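Local coordinates for protein NADPH-flavin oxidoreductase (Vibrio parahaemolyticus serotype O3:K6, PDB 5UU6) that binds flavin mononucleotide and probably uses NADPH to reduce flavins or nitro compounds, at residues 48-53 and 83-88; 59-64 and 72-77; 134-139 and 229-234. One frame throughout, in Å; residues are numbered along the deposited sequence. Where two conformers were deposited one is given.

Contact 1: residues 48-53 and 83-88; sequences VVSIVR and CIDYQR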
loop_
_atom_site.group_PDB
_atom_site.type_symbol
_atom_site.label_atom_id
_atom_site.label_comp_id
_atom_site.label_asym_id
_atom_site.label_seq_id
_atom_site.Cartn_x
_atom_site.Cartn_y
_atom_site.Cartn_z
ATOM N N VAL A 48 7.564 -9.548 -0.466
ATOM C CA VAL A 48 7.481 -9.668 1.001
ATOM C C VAL A 48 6.044 -9.920 1.488
ATOM O O VAL A 48 5.770 -9.771 2.684
ATOM C CB VAL A 48 8.064 -8.428 1.695
ATOM C CG1 VAL A 48 9.503 -8.226 1.348
ATOM C CG2 VAL A 48 7.293 -7.200 1.253
ATOM N N VAL A 49 5.120 -10.287 0.600
ATOM C CA VAL A 49 3.697 -10.335 0.944
ATOM C C VAL A 49 3.193 -11.769 0.817
ATOM O O VAL A 49 3.488 -12.463 -0.163
ATOM C CB VAL A 49 2.852 -9.392 0.061
ATOM C CG1 VAL A 49 1.328 -9.482 0.419
ATOM C CG2 VAL A 49 3.368 -7.939 0.176
ATOM N N SER A 50 2.420 -12.213 1.805
ATOM C CA SER A 50 1.650 -13.446 1.674
ATOM C C SER A 50 0.173 -13.165 1.898
ATOM O O SER A 50 -0.199 -12.208 2.584
ATOM C CB SER A 50 2.117 -14.525 2.671
ATOM O OG SER A 50 3.376 -15.049 2.241
ATOM N N ILE A 51 -0.655 -14.030 1.322
ATOM C CA ILE A 51 -2.107 -13.973 1.441
ATOM C C ILE A 51 -2.580 -15.299 2.018
ATOM O O ILE A 51 -2.296 -16.348 1.443
ATOM C CB ILE A 51 -2.763 -13.764 0.065
ATOM C CG1 ILE A 51 -2.226 -12.491 -0.592
ATOM C CG2 ILE A 51 -4.290 -13.821 0.192
ATOM C CD1 ILE A 51 -2.929 -12.175 -1.872
ATOM N N VAL A 52 -3.319 -15.270 3.123
ATOM C CA VAL A 52 -4.024 -16.472 3.558
ATOM C C VAL A 52 -5.477 -16.350 3.120
ATOM O O VAL A 52 -6.203 -15.437 3.535
ATOM C CB VAL A 52 -3.906 -16.719 5.070
ATOM C CG1 VAL A 52 -4.554 -18.081 5.437
ATOM C CG2 VAL A 52 -2.468 -16.728 5.494
ATOM N N ARG A 53 -5.900 -17.271 2.274
ATOM C CA ARG A 53 -7.280 -17.344 1.831
ATOM C C ARG A 53 -8.032 -18.235 2.825
ATOM O O ARG A 53 -7.601 -19.362 3.090
ATOM C CB ARG A 53 -7.332 -17.927 0.422
ATOM C CG ARG A 53 -8.697 -17.968 -0.172
ATOM C CD ARG A 53 -8.709 -18.872 -1.359
ATOM N NE ARG A 53 -10.084 -19.165 -1.674
ATOM C CZ ARG A 53 -10.524 -20.246 -2.287
ATOM N NH1 ARG A 53 -9.667 -21.194 -2.691
ATOM N NH2 ARG A 53 -11.833 -20.347 -2.521
ATOM N N CYS A 83 -0.462 -10.440 4.731
ATOM C CA CYS A 83 0.571 -10.560 5.738
ATOM C C CYS A 83 1.913 -10.125 5.193
ATOM O O CYS A 83 2.253 -10.447 4.057
ATOM C CB CYS A 83 0.731 -12.022 6.215
ATOM S SG CYS A 83 -0.854 -12.793 6.670
ATOM N N ILE A 84 2.704 -9.458 6.038
ATOM C CA ILE A 84 4.141 -9.341 5.789
ATOM C C ILE A 84 4.798 -10.710 5.897
ATOM O O ILE A 84 4.529 -11.479 6.837
ATOM C CB ILE A 84 4.759 -8.374 6.811
ATOM C CG1 ILE A 84 4.170 -6.995 6.629
ATOM C CG2 ILE A 84 6.290 -8.360 6.666
ATOM C CD1 ILE A 84 4.617 -6.033 7.748
ATOM N N ASP A 85 5.695 -11.027 4.967
ATOM C CA ASP A 85 6.337 -12.346 4.975
ATOM C C ASP A 85 7.827 -12.178 4.692
ATOM O O ASP A 85 8.216 -11.956 3.540
ATOM C CB ASP A 85 5.682 -13.298 3.960
ATOM C CG ASP A 85 6.123 -14.762 4.138
ATOM O OD1 ASP A 85 7.239 -15.019 4.665
ATOM O OD2 ASP A 85 5.372 -15.672 3.707
ATOM N N TYR A 86 8.646 -12.259 5.748
ATOM C CA TYR A 86 10.081 -12.491 5.628
ATOM C C TYR A 86 10.456 -13.923 6.014
ATOM O O TYR A 86 11.642 -14.241 6.161
ATOM C CB TYR A 86 10.864 -11.468 6.463
ATOM C CG TYR A 86 10.729 -10.081 5.852
ATOM C CD1 TYR A 86 11.513 -9.708 4.790
ATOM C CD2 TYR A 86 9.772 -9.168 6.327
ATOM C CE1 TYR A 86 11.376 -8.457 4.209
ATOM C CE2 TYR A 86 9.611 -7.913 5.739
ATOM C CZ TYR A 86 10.418 -7.560 4.693
ATOM O OH TYR A 86 10.281 -6.312 4.083
ATOM N N GLN A 87 9.463 -14.797 6.192
ATOM C CA GLN A 87 9.772 -16.178 6.521
ATOM C C GLN A 87 10.211 -16.968 5.297
ATOM O O GLN A 87 11.072 -17.848 5.423
ATOM C CB GLN A 87 8.588 -16.853 7.209
ATOM C CG GLN A 87 8.842 -18.336 7.594
ATOM C CD GLN A 87 10.130 -18.574 8.370
ATOM O OE1 GLN A 87 10.974 -19.333 7.935
ATOM N NE2 GLN A 87 10.273 -17.945 9.528
ATOM N N ARG A 88 9.655 -16.693 4.114
ATOM C CA ARG A 88 10.193 -17.328 2.905
ATOM C C ARG A 88 11.689 -17.065 2.791
ATOM O O ARG A 88 12.481 -17.986 2.541
ATOM C CB ARG A 88 9.479 -16.827 1.652
ATOM C CG ARG A 88 8.094 -17.403 1.421
ATOM C CD ARG A 88 7.644 -17.131 -0.008
ATOM N NE ARG A 88 7.462 -15.700 -0.275
ATOM C CZ ARG A 88 6.281 -15.082 -0.204
ATOM N NH1 ARG A 88 5.192 -15.783 0.120
ATOM N NH2 ARG A 88 6.184 -13.781 -0.464
#

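Contact 2: residues 59-64 and 72-77; sequences KRSQLA and YVESAA. With FMN (flavin mononucleotide), chain E.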
loop_
_atom_site.group_PDB
_atom_site.type_symbol
_atom_site.label_atom_id
_atom_site.label_comp_id
_atom_site.label_asym_id
_atom_site.label_seq_id
_atom_site.Cartn_x
_atom_site.Cartn_y
_atom_site.Cartn_z
ATOM N N LYS A 59 -13.205 -20.845 11.024
ATOM C CA LYS A 59 -12.212 -19.770 11.090
ATOM C C LYS A 59 -12.807 -18.451 10.623
ATOM O O LYS A 59 -12.501 -17.393 11.173
ATOM C CB LYS A 59 -10.974 -20.112 10.260
ATOM C CG LYS A 59 -10.170 -21.291 10.771
ATOM C CD LYS A 59 -8.888 -21.385 9.965
ATOM C CE LYS A 59 -7.821 -22.166 10.674
ATOM N NZ LYS A 59 -6.482 -21.694 10.264
ATOM N N ARG A 60 -13.639 -18.491 9.588
ATOM C CA ARG A 60 -14.350 -17.294 9.170
ATOM C C ARG A 60 -15.147 -16.701 10.327
ATOM O O ARG A 60 -15.096 -15.492 10.573
ATOM C CB ARG A 60 -15.260 -17.639 7.978
ATOM C CG ARG A 60 -15.476 -16.477 7.043
ATOM C CD ARG A 60 -14.206 -16.032 6.273
ATOM N NE ARG A 60 -14.213 -16.568 4.898
ATOM C CZ ARG A 60 -15.114 -16.240 3.970
ATOM N NH1 ARG A 60 -16.071 -15.348 4.232
ATOM N NH2 ARG A 60 -15.039 -16.789 2.764
ATOM N N SER A 61 -15.854 -17.549 11.078
ATOM C CA SER A 61 -16.593 -17.079 12.245
ATOM C C SER A 61 -15.666 -16.437 13.267
ATOM O O SER A 61 -15.948 -15.354 13.792
ATOM C CB SER A 61 -17.338 -18.245 12.899
ATOM O OG SER A 61 -18.320 -17.717 13.733
ATOM N N GLN A 62 -14.573 -17.125 13.594
ATOM C CA GLN A 62 -13.609 -16.594 14.552
ATOM C C GLN A 62 -13.052 -15.263 14.075
ATOM O O GLN A 62 -12.974 -14.296 14.845
ATOM C CB GLN A 62 -12.484 -17.603 14.762
ATOM C CG GLN A 62 -12.881 -18.745 15.682
ATOM C CD GLN A 62 -13.083 -18.266 17.113
ATOM O OE1 GLN A 62 -12.114 -18.033 17.845
ATOM N NE2 GLN A 62 -14.347 -18.096 17.513
ATOM N N LEU A 63 -12.689 -15.189 12.791
ATOM C CA LEU A 63 -12.100 -13.960 12.261
ATOM C C LEU A 63 -13.109 -12.833 12.315
ATOM O O LEU A 63 -12.760 -11.676 12.596
ATOM C CB LEU A 63 -11.607 -14.186 10.830
ATOM C CG LEU A 63 -10.318 -15.025 10.749
ATOM C CD1 LEU A 63 -10.072 -15.544 9.361
ATOM C CD2 LEU A 63 -9.091 -14.226 11.239
ATOM N N ALA A 64 -14.375 -13.158 12.050
ATOM C CA ALA A 64 -15.415 -12.156 12.168
ATOM C C ALA A 64 -15.412 -11.559 13.567
ATOM O O ALA A 64 -15.469 -10.334 13.735
ATOM C CB ALA A 64 -16.777 -12.785 11.836
ATOM N N TYR A 72 -19.711 -9.156 7.871
ATOM C CA TYR A 72 -19.419 -9.380 6.462
ATOM C C TYR A 72 -18.118 -10.140 6.285
ATOM O O TYR A 72 -17.888 -10.718 5.219
ATOM C CB TYR A 72 -19.397 -8.046 5.683
ATOM C CG TYR A 72 -18.970 -6.827 6.474
ATOM C CD1 TYR A 72 -19.897 -6.134 7.262
ATOM C CD2 TYR A 72 -17.656 -6.348 6.421
ATOM C CE1 TYR A 72 -19.519 -5.048 8.020
ATOM C CE2 TYR A 72 -17.273 -5.224 7.151
ATOM C CZ TYR A 72 -18.219 -4.579 7.933
ATOM O OH TYR A 72 -17.842 -3.491 8.676
ATOM N N VAL A 73 -17.282 -10.200 7.321
ATOM C CA VAL A 73 -16.152 -11.111 7.250
ATOM C C VAL A 73 -16.647 -12.530 6.987
ATOM O O VAL A 73 -16.059 -13.282 6.191
ATOM C CB VAL A 73 -15.315 -11.026 8.538
ATOM C CG1 VAL A 73 -14.297 -12.137 8.549
ATOM C CG2 VAL A 73 -14.629 -9.643 8.668
ATOM N N GLU A 74 -17.764 -12.904 7.631
ATOM C CA GLU A 74 -18.292 -14.261 7.557
ATOM C C GLU A 74 -19.149 -14.455 6.309
ATOM O O GLU A 74 -19.106 -15.516 5.677
ATOM C CB GLU A 74 -19.075 -14.558 8.850
ATOM C CG GLU A 74 -19.577 -15.973 8.995
ATOM C CD GLU A 74 -19.988 -16.331 10.438
ATOM O OE1 GLU A 74 -20.078 -15.421 11.297
ATOM O OE2 GLU A 74 -20.207 -17.539 10.701
ATOM N N SER A 75 -19.886 -13.433 5.907
ATOM C CA SER A 75 -20.772 -13.547 4.770
ATOM C C SER A 75 -20.088 -13.272 3.432
ATOM O O SER A 75 -20.661 -13.606 2.396
ATOM C CB SER A 75 -21.965 -12.598 4.943
ATOM O OG SER A 75 -21.564 -11.261 4.706
ATOM N N ALA A 76 -18.880 -12.721 3.397
ATOM C CA ALA A 76 -18.273 -12.492 2.087
ATOM C C ALA A 76 -17.999 -13.808 1.370
ATOM O O ALA A 76 -17.703 -14.836 1.993
ATOM C CB ALA A 76 -16.967 -11.717 2.205
ATOM N N ALA A 77 -18.068 -13.749 0.034
ATOM C CA ALA A 77 -17.739 -14.908 -0.783
ATOM C C ALA A 77 -16.312 -15.364 -0.529
ATOM O O ALA A 77 -16.055 -16.564 -0.370
ATOM C CB ALA A 77 -17.945 -14.579 -2.265
HETATM N N1 FMN E . -13.991 -0.777 6.745
HETATM C C2 FMN E . -14.694 -1.495 7.698
HETATM O O2 FMN E . -15.929 -1.439 7.691
HETATM N N3 FMN E . -14.029 -2.272 8.638
HETATM C C4 FMN E . -12.642 -2.345 8.634
HETATM O O4 FMN E . -12.045 -3.046 9.476
HETATM C C4A FMN E . -11.922 -1.596 7.681
HETATM N N5 FMN E . -10.536 -1.616 7.633
HETATM C C5A FMN E . -9.825 -0.936 6.670
HETATM C C6 FMN E . -8.436 -1.017 6.627
HETATM C C7 FMN E . -7.744 -0.312 5.632
HETATM C C7M FMN E . -6.234 -0.367 5.552
HETATM C C8 FMN E . -8.418 0.462 4.710
HETATM C C8M FMN E . -7.637 1.236 3.661
HETATM C C9 FMN E . -9.819 0.555 4.743
HETATM C C9A FMN E . -10.517 -0.148 5.734
HETATM N N10 FMN E . -11.908 -0.109 5.782
HETATM C C10 FMN E . -12.606 -0.834 6.734
HETATM C "C1'" FMN E . -12.709 0.679 4.794
HETATM C "C2'" FMN E . -12.762 2.153 5.211
HETATM O "O2'" FMN E . -13.667 2.300 6.287
HETATM C "C3'" FMN E . -13.171 2.949 3.976
HETATM O "O3'" FMN E . -12.150 2.918 2.989
HETATM C "C4'" FMN E . -13.670 4.369 4.204
HETATM O "O4'" FMN E . -14.243 4.552 5.463
HETATM C "C5'" FMN E . -14.932 4.312 3.426
HETATM O "O5'" FMN E . -14.767 4.955 2.226
HETATM P P FMN E . -15.005 4.153 0.853
HETATM O O1P FMN E . -16.443 3.695 0.651
HETATM O O2P FMN E . -14.746 5.214 -0.182
HETATM O O3P FMN E . -14.038 2.983 0.723
#

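Contact 3: residues 134-139 and 229-234; sequences GLRNNA and PHILPY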
loop_
_atom_site.group_PDB
_atom_site.type_symbol
_atom_site.label_atom_id
_atom_site.label_comp_id
_atom_site.label_asym_id
_atom_site.label_seq_id
_atom_site.Cartn_x
_atom_site.Cartn_y
_atom_site.Cartn_z
ATOM N N GLY A 134 -9.661 -4.236 10.893
ATOM C CA GLY A 134 -10.164 -4.545 12.229
ATOM C C GLY A 134 -9.558 -5.789 12.827
ATOM O O GLY A 134 -9.547 -5.934 14.067
ATOM N N LEU A 135 -9.026 -6.677 11.975
ATOM C CA LEU A 135 -8.264 -7.843 12.430
ATOM C C LEU A 135 -7.157 -7.470 13.411
ATOM O O LEU A 135 -6.864 -8.234 14.341
ATOM C CB LEU A 135 -7.638 -8.541 11.231
ATOM C CG LEU A 135 -8.596 -9.208 10.263
ATOM C CD1 LEU A 135 -7.749 -9.999 9.290
ATOM C CD2 LEU A 135 -9.559 -10.101 11.052
ATOM N N ARG A 136 -6.530 -6.313 13.215
ATOM C CA ARG A 136 -5.494 -5.827 14.134
ATOM C C ARG A 136 -6.004 -5.513 15.530
ATOM O O ARG A 136 -5.173 -5.373 16.419
ATOM C CB ARG A 136 -4.807 -4.580 13.548
ATOM C CG ARG A 136 -4.191 -4.831 12.158
ATOM C CD ARG A 136 -3.038 -3.871 11.889
ATOM N NE ARG A 136 -3.515 -2.501 11.876
ATOM C CZ ARG A 136 -4.038 -1.897 10.807
ATOM N NH1 ARG A 136 -4.151 -2.536 9.645
ATOM N NH2 ARG A 136 -4.438 -0.643 10.896
ATOM N N ASN A 137 -7.323 -5.426 15.769
ATOM C CA ASN A 137 -7.807 -5.339 17.156
ATOM C C ASN A 137 -7.277 -6.486 18.000
ATOM O O ASN A 137 -7.041 -6.338 19.205
ATOM C CB ASN A 137 -9.339 -5.388 17.218
ATOM C CG ASN A 137 -9.996 -4.174 16.601
ATOM O OD1 ASN A 137 -9.416 -3.086 16.564
ATOM N ND2 ASN A 137 -11.224 -4.361 16.104
ATOM N N ASN A 138 -7.169 -7.660 17.399
ATOM C CA ASN A 138 -6.791 -8.895 18.058
ATOM C C ASN A 138 -5.680 -9.596 17.269
ATOM O O ASN A 138 -5.728 -10.800 17.011
ATOM C CB ASN A 138 -8.035 -9.763 18.194
ATOM C CG ASN A 138 -9.055 -9.139 19.142
ATOM O OD1 ASN A 138 -8.862 -9.167 20.338
ATOM N ND2 ASN A 138 -10.121 -8.557 18.603
ATOM N N ALA A 139 -4.653 -8.831 16.891
ATOM C CA ALA A 139 -3.639 -9.324 15.957
ATOM C C ALA A 139 -3.043 -10.647 16.425
ATOM O O ALA A 139 -3.008 -11.629 15.671
ATOM C CB ALA A 139 -2.554 -8.259 15.769
ATOM N N PRO A 229 -2.381 0.097 20.887
ATOM C CA PRO A 229 -1.037 0.169 21.471
ATOM C C PRO A 229 -0.352 -1.175 21.582
ATOM O O PRO A 229 0.866 -1.215 21.800
ATOM C CB PRO A 229 -1.284 0.804 22.864
ATOM C CG PRO A 229 -2.769 0.499 23.189
ATOM C CD PRO A 229 -3.462 0.459 21.829
ATOM N N HIS A 230 -1.086 -2.272 21.437
ATOM C CA HIS A 230 -0.500 -3.604 21.432
ATOM C C HIS A 230 0.254 -3.925 20.128
ATOM O O HIS A 230 0.836 -5.015 20.044
ATOM C CB HIS A 230 -1.614 -4.643 21.651
ATOM C CG HIS A 230 -2.664 -4.609 20.572
ATOM N ND1 HIS A 230 -3.614 -3.607 20.482
ATOM C CD2 HIS A 230 -2.867 -5.416 19.499
ATOM C CE1 HIS A 230 -4.373 -3.817 19.420
ATOM N NE2 HIS A 230 -3.946 -4.911 18.811
ATOM N N ILE A 231 0.266 -3.047 19.116
ATOM C CA ILE A 231 0.712 -3.490 17.792
ATOM C C ILE A 231 2.248 -3.588 17.722
ATOM O O ILE A 231 2.789 -4.535 17.125
ATOM C CB ILE A 231 0.122 -2.604 16.669
ATOM C CG1 ILE A 231 -1.298 -3.057 16.337
ATOM C CG2 ILE A 231 0.928 -2.655 15.381
ATOM C CD1 ILE A 231 -1.399 -4.552 15.848
ATOM N N LEU A 232 2.979 -2.643 18.317
ATOM C CA LEU A 232 4.432 -2.820 18.367
ATOM C C LEU A 232 4.836 -4.106 19.095
ATOM O O LEU A 232 5.632 -4.881 18.527
ATOM C CB LEU A 232 5.122 -1.597 18.979
ATOM C CG LEU A 232 6.655 -1.636 18.978
ATOM C CD1 LEU A 232 7.202 -1.775 17.526
ATOM C CD2 LEU A 232 7.238 -0.357 19.687
ATOM N N PRO A 233 4.341 -4.409 20.311
ATOM C CA PRO A 233 4.621 -5.742 20.890
ATOM C C PRO A 233 4.208 -6.896 19.986
ATOM O O PRO A 233 4.908 -7.912 19.954
ATOM C CB PRO A 233 3.797 -5.754 22.198
ATOM C CG PRO A 233 3.645 -4.291 22.570
ATOM C CD PRO A 233 3.528 -3.574 21.220
ATOM N N TYR A 234 3.062 -6.797 19.300
ATOM C CA TYR A 234 2.669 -7.842 18.360
ATOM C C TYR A 234 3.785 -8.082 17.336
ATOM O O TYR A 234 4.312 -9.201 17.207
ATOM C CB TYR A 234 1.355 -7.464 17.644
ATOM C CG TYR A 234 1.063 -8.414 16.490
ATOM C CD1 TYR A 234 0.942 -9.801 16.696
ATOM C CD2 TYR A 234 1.023 -7.946 15.183
ATOM C CE1 TYR A 234 0.717 -10.679 15.609
ATOM C CE2 TYR A 234 0.802 -8.832 14.084
ATOM C CZ TYR A 234 0.680 -10.170 14.309
ATOM O OH TYR A 234 0.485 -10.992 13.209
#

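Contact 1: residues 48-53 and 83-88
Val48 meets Tyr86 through its side chain and Asp85 through its backbone. Val48 CG1, anti to the carbonyl carbon (chi1 -60°), lies 3.4 Å from CE1 of Tyr86; the two side chains run side by side in the same direction, and the Tyr86 hydroxyl is bonded to the carbonyl of Leu103. The amide N of Asp85 donates a hydrogen bond to Val48 O at 2.6 Å. At the next residue, Val49 O accepts a hydrogen bond from Arg88 NH2 at 3.0 Å, almost straight (176°) and in the guanidinium plane; the same NH2 is also bonded to Gln47 O. Ser50 faces the other side of the sheet from Val49 and pairs with Cys83 through hydrogen bonds from Ser50 N to Cys83 O (2.9 Å) and from Cys83 N to Ser50 O (2.8 Å). The hydroxyl OG of Ser50 donates to the anti lone pair of Asp85 OD2 at 2.6 Å, and NH1 of Arg88 adds a weak bond to that OG. Asp85 OD1 accepts a hydrogen bond from Arg88 N (3.0 Å). The second subunit contributes Tyr184 OH as a further partner of Asp85 OD2, and one of its strands pairs in parallel with Ile51 to Arg53. The result is an antiparallel strand pair that ends in an Asx motif at the start of helix 87-92, within a sheet that continues across the dimer interface.

Contact 2: residues 59-64 and 72-77
Arg60 swings towards Val73 and Ala76 with CG anti to its backbone N (chi1 -150°), then bends at chi2 (67°) and again at chi3 (100°). The folded chain passes close to the backbone of residues 72-77, where Arg60 CG lies 3.4 Å from Val73 O, and delivers the guanidinium to carbonyl groups around the C-terminal end of helix 72-75. Arg60 NH1 makes the two stronger hydrogen bonds, 2.8 Å each, to Ala76 O and Val73 O. The Ala76 oxygen lies in the guanidinium plane and the Val73 oxygen is tilted somewhat from it. Arg60 NH2 adds weak bonds to Ala76 O and to Ala77 O, the latter at 3.3 Å, while NE is held by Val54 O, so each guanidinium nitrogen has a carbonyl partner. The positive charge would be expected to suit the negative end of the helix dipole. Nearer the C-terminal end of residues 59-64, Val73 CG1 presses on the backbone N of Ala64 at 3.6 Å. Ala64 CB stands 4.0 Å from Val73 CB. The extended Glu74 chain brings its OE2 to 3.6 Å from Ser61 OG, a distance too long for a firm hydrogen bond. Tyr72, whose CB is directed away from residues 59-64, brings its OH to 3.0 Å from flavin O2. Helices 57-66 and 72-75 pack together, with Arg60, Leu63 and Val73 resting on Phe79 of strand 78-85 and Leu63 also packing against helix 139-145.

Contact 3: residues 134-139 and 229-234
Arg136, on the turn that leads from strand 128-132 past the flavin site, and Ala139, the first residue of helix 139-145, meet His230, just before helix 231-237, and Ile231 and Tyr234 within it. Gly134, within this 3-10 turn, makes a weak hydrogen bond from its N to O4 of the flavin. Farther along, NE2 of His230 donates to Arg136 O at 2.7 Å with an N-H...O angle of 159°. The oxygen lies at the ring edge, close to the imidazole plane, and NE2 approaches it nearly along the C=O axis. His230 CG sits between its own backbone N and carbonyl carbon (chi1 61°), and the ring presents NE2 to the turn while Ile231 CG1 lies above one face, toward the rim. The Ile231 side chain ends in CD1, which touches Ala139 CB at 3.9 Å and Arg136 CB at 4.1 Å. Ala139 CB also sits over the centre of one face of the Tyr234 ring, 3.6 Å from its centroid and 10° off the normal, a CH-pi contact. The phenol OH of Tyr234 is bonded beyond the contact to Asp143 OD2 and Ile154 N. Arg136 turns its guanidinium elsewhere: NH1 bonds to Leu155 O, and NE forms a salt bridge with Glu102 of the second subunit. The chemistry therefore divides in two. A single direct N-H...O bond, which requires the proton on NE2 of His230, fixes the imidazole against the turn, whereas between residues 134-139 and 229-234 the Ala139 methyl meets its partners by apolar and CH-pi contacts.

The three contacts are spread through the subunit. The centres of contact 1 and contact 2 are about 20 Å apart, those of contact 1 and contact 3 about 17 Å, and those of contact 2 and contact 3 about 19 Å. Strand 49-53 runs on into helix 57-66, and helix 72-75 into strand 78-85, so contact 2 is an excursion between the two strands of contact 1. Contacts 2 and 3 touch directly, Leu63 O lying 3.9 Å from Leu135 CD2. Both reach the same flavin, contact 2 through Tyr72 and contact 3 through Gly134. The Val48 side chain of contact 1 is about 8 Å from a different bound flavin; contacts 1 and 3 both touch the second subunit.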